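Local coordinates for protein meta cleavage compound hydrolase (Janthinobacterium, PDB 1J1I) that catalyses hydrolytic carbon-carbon bond cleavage of the ring-opened meta-cleavage compound in carbazole degradation, yielding anthranilate, at residues A[108-113]-A[132-137]. Sequence-based numbering, arbitrary orientation.
Sequences VSIVGN and NALVLM
Ile110 and Gly112 of strand 108-113 exchange backbone hydrogen bonds with Ala133, Val135 and Met137 of the parallel segment 132-137. The segment axes come within 4.7 Å and run 6° apart. Ile110 N binds Ala133 O, and Val135 N returns to Ile110 O at 2.8 Å. Gly112 repeats the pattern: its N binds Val135 O, and its O accepts Met137 N at 3.0 Å. Before the regular pairing, Asn132 N also bonds to Val108 O.

The apolar contacts lie on both faces. Val111 and Val135 sit side by side, pointing the same way. Both put CG1 anti to the backbone N, at chi1 -176° and 176°, which sets like methyls next to each other. Val111 CG1 lies 3.8 Å from Val135 CB, and the CG2 methyls meet at 3.9 Å. Phe271 and Phe278 of helix 268-281 pack over this pair. On the other face, Leu134 CD1 turns back toward Ile110 and lies 4.2 Å from its CB.

A polar contact closes the C-terminal end. Asn113 ND2 gives a weak N-H...S bond to Met137 SD at 3.3 Å. The methionine chain bends at chi2 and chi3, and its CE lies 3.9 Å from Asn113 CB. The stronger partner of ND2 is His261 O.

Helix 114-126 connects the two strands in a beta-alpha-beta unit of the alpha/beta-hydrolase sheet. Gly112 and Asn113 lead into Ser114, the probable nucleophile, in a sequence that fits the nucleophile elbow. Asp233 and His261 probably complete the triad. All the strong hydrogen bonds between these two segments are backbone bonds, while the Asn113 amide links the strand end to the backbone of the probable catalytic histidine and only weakly to Met137 SD.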
ATOM      1  N   VAL A 108      14.186   1.626 -16.766  1.00 19.42           N
ATOM      2  CA  VAL A 108      14.146   0.495 -15.845  1.00 20.91           C
ATOM      3  C   VAL A 108      13.534   0.923 -14.519  1.00 22.08           C
ATOM      4  O   VAL A 108      13.570   2.104 -14.157  1.00 20.80           O
ATOM      5  CB  VAL A 108      15.558  -0.056 -15.548  1.00 24.46           C
ATOM      6  CG1 VAL A 108      16.218  -0.522 -16.835  1.00 35.81           C
ATOM      7  CG2 VAL A 108      16.399   1.009 -14.866  1.00 23.63           C
ATOM      8  N   SER A 109      12.967  -0.040 -13.800  1.00 22.31           N
ATOM      9  CA  SER A 109      12.382   0.241 -12.497  1.00 20.68           C
ATOM     10  C   SER A 109      13.475  -0.059 -11.481  1.00 19.81           C
ATOM     11  O   SER A 109      14.288  -0.959 -11.697  1.00 21.23           O
ATOM     12  CB  SER A 109      11.172  -0.663 -12.238  1.00 21.80           C
ATOM     13  OG  SER A 109      10.159  -0.449 -13.201  1.00 21.94           O
ATOM     14  N   ILE A 110      13.506   0.694 -10.386  1.00 18.38           N
ATOM     15  CA  ILE A 110      14.520   0.475  -9.364  1.00 19.77           C
ATOM     16  C   ILE A 110      13.872   0.236  -8.004  1.00 18.71           C
ATOM     17  O   ILE A 110      13.024   1.016  -7.564  1.00 19.15           O
ATOM     18  CB  ILE A 110      15.483   1.674  -9.260  1.00 20.99           C
ATOM     19  CG1 ILE A 110      16.156   1.919 -10.616  1.00 19.41           C
ATOM     20  CG2 ILE A 110      16.527   1.407  -8.162  1.00 16.62           C
ATOM     21  CD1 ILE A 110      17.089   3.122 -10.636  1.00 23.46           C
ATOM     22  N   VAL A 111      14.289  -0.846  -7.356  1.00 20.01           N
ATOM     23  CA  VAL A 111      13.782  -1.244  -6.044  1.00 19.81           C
ATOM     24  C   VAL A 111      14.962  -1.349  -5.085  1.00 20.63           C
ATOM     25  O   VAL A 111      15.867  -2.159  -5.298  1.00 22.53           O
ATOM     26  CB  VAL A 111      13.090  -2.626  -6.109  1.00 20.00           C
ATOM     27  CG1 VAL A 111      12.481  -2.964  -4.756  1.00 21.06           C
ATOM     28  CG2 VAL A 111      12.017  -2.628  -7.207  1.00 19.76           C
ATOM     29  N   GLY A 112      14.948  -0.546  -4.024  1.00 20.30           N
ATOM     30  CA  GLY A 112      16.052  -0.580  -3.085  1.00 21.37           C
ATOM     31  C   GLY A 112      15.683  -0.521  -1.618  1.00 23.06           C
ATOM     32  O   GLY A 112      14.725   0.143  -1.225  1.00 19.28           O
ATOM     33  N   ASN A 113      16.464  -1.234  -0.812  1.00 22.51           N
ATOM     34  CA  ASN A 113      16.275  -1.278   0.634  1.00 24.85           C
ATOM     35  C   ASN A 113      17.362  -0.433   1.290  1.00 19.29           C
ATOM     36  O   ASN A 113      18.516  -0.476   0.867  1.00 20.15           O
ATOM     37  CB  ASN A 113      16.373  -2.724   1.125  1.00 24.72           C
ATOM     38  CG  ASN A 113      16.379  -2.828   2.635  1.00 26.40           C
ATOM     39  OD1 ASN A 113      17.436  -2.824   3.265  1.00 26.80           O
ATOM     40  ND2 ASN A 113      15.190  -2.907   3.227  1.00 25.17           N
ATOM     41  N   ASN A 132      11.985   4.471 -14.810  1.00 23.09           N
ATOM     42  CA  ASN A 132      10.543   4.421 -15.041  1.00 26.04           C
ATOM     43  C   ASN A 132       9.749   4.472 -13.725  1.00 28.69           C
ATOM     44  O   ASN A 132       8.709   5.122 -13.645  1.00 27.36           O
ATOM     45  CB  ASN A 132      10.191   3.133 -15.786  1.00 39.18           C
ATOM     46  CG  ASN A 132       8.701   2.888 -15.850  1.00 56.94           C
ATOM     47  OD1 ASN A 132       7.966   3.632 -16.501  1.00 62.79           O
ATOM     48  ND2 ASN A 132       8.242   1.844 -15.165  1.00 62.80           N
ATOM     49  N   ALA A 133      10.240   3.771 -12.707  1.00 23.60           N
ATOM     50  CA  ALA A 133       9.577   3.718 -11.400  1.00 22.00           C
ATOM     51  C   ALA A 133      10.601   3.453 -10.309  1.00 18.92           C
ATOM     52  O   ALA A 133      11.655   2.865 -10.566  1.00 24.28           O
ATOM     53  CB  ALA A 133       8.511   2.621 -11.387  1.00 20.10           C
ATOM     54  N   LEU A 134      10.277   3.879  -9.092  1.00 20.58           N
ATOM     55  CA  LEU A 134      11.159   3.717  -7.941  1.00 19.36           C
ATOM     56  C   LEU A 134      10.426   3.158  -6.721  1.00 19.05           C
ATOM     57  O   LEU A 134       9.324   3.593  -6.397  1.00 18.83           O
ATOM     58  CB  LEU A 134      11.767   5.067  -7.561  1.00 22.89           C
ATOM     59  CG  LEU A 134      12.624   5.128  -6.292  1.00 21.29           C
ATOM     60  CD1 LEU A 134      13.932   4.378  -6.508  1.00 19.53           C
ATOM     61  CD2 LEU A 134      12.902   6.583  -5.939  1.00 22.43           C
ATOM     62  N   VAL A 135      11.048   2.200  -6.047  1.00 18.35           N
ATOM     63  CA  VAL A 135      10.465   1.610  -4.842  1.00 18.51           C
ATOM     64  C   VAL A 135      11.461   1.816  -3.713  1.00 18.92           C
ATOM     65  O   VAL A 135      12.585   1.330  -3.779  1.00 17.90           O
ATOM     66  CB  VAL A 135      10.206   0.097  -5.015  1.00 18.72           C
ATOM     67  CG1 VAL A 135       9.678  -0.501  -3.703  1.00 23.08           C
ATOM     68  CG2 VAL A 135       9.207  -0.129  -6.147  1.00 19.19           C
ATOM     69  N   LEU A 136      11.054   2.565  -2.694  1.00 18.12           N
ATOM     70  CA  LEU A 136      11.913   2.838  -1.557  1.00 16.53           C
ATOM     71  C   LEU A 136      11.384   2.001  -0.401  1.00 21.97           C
ATOM     72  O   LEU A 136      10.245   2.165   0.030  1.00 24.27           O
ATOM     73  CB  LEU A 136      11.870   4.325  -1.213  1.00 16.93           C
ATOM     74  CG  LEU A 136      12.301   5.250  -2.356  1.00 19.30           C
ATOM     75  CD1 LEU A 136      11.973   6.687  -1.987  1.00 17.78           C
ATOM     76  CD2 LEU A 136      13.799   5.080  -2.634  1.00 22.06           C
ATOM     77  N   MET A 137      12.219   1.097   0.088  1.00 21.10           N
ATOM     78  CA  MET A 137      11.818   0.192   1.156  1.00 26.18           C
ATOM     79  C   MET A 137      12.709   0.399   2.370  1.00 27.41           C
ATOM     80  O   MET A 137      13.879   0.014   2.356  1.00 26.00           O
ATOM     81  CB  MET A 137      11.934  -1.244   0.638  1.00 22.36           C
ATOM     82  CG  MET A 137      11.369  -2.314   1.547  1.00 18.99           C
ATOM     83  SD  MET A 137      12.461  -3.734   1.645  1.00 24.75           S
ATOM     84  CE  MET A 137      12.862  -4.040  -0.103  1.00 24.18           C
TER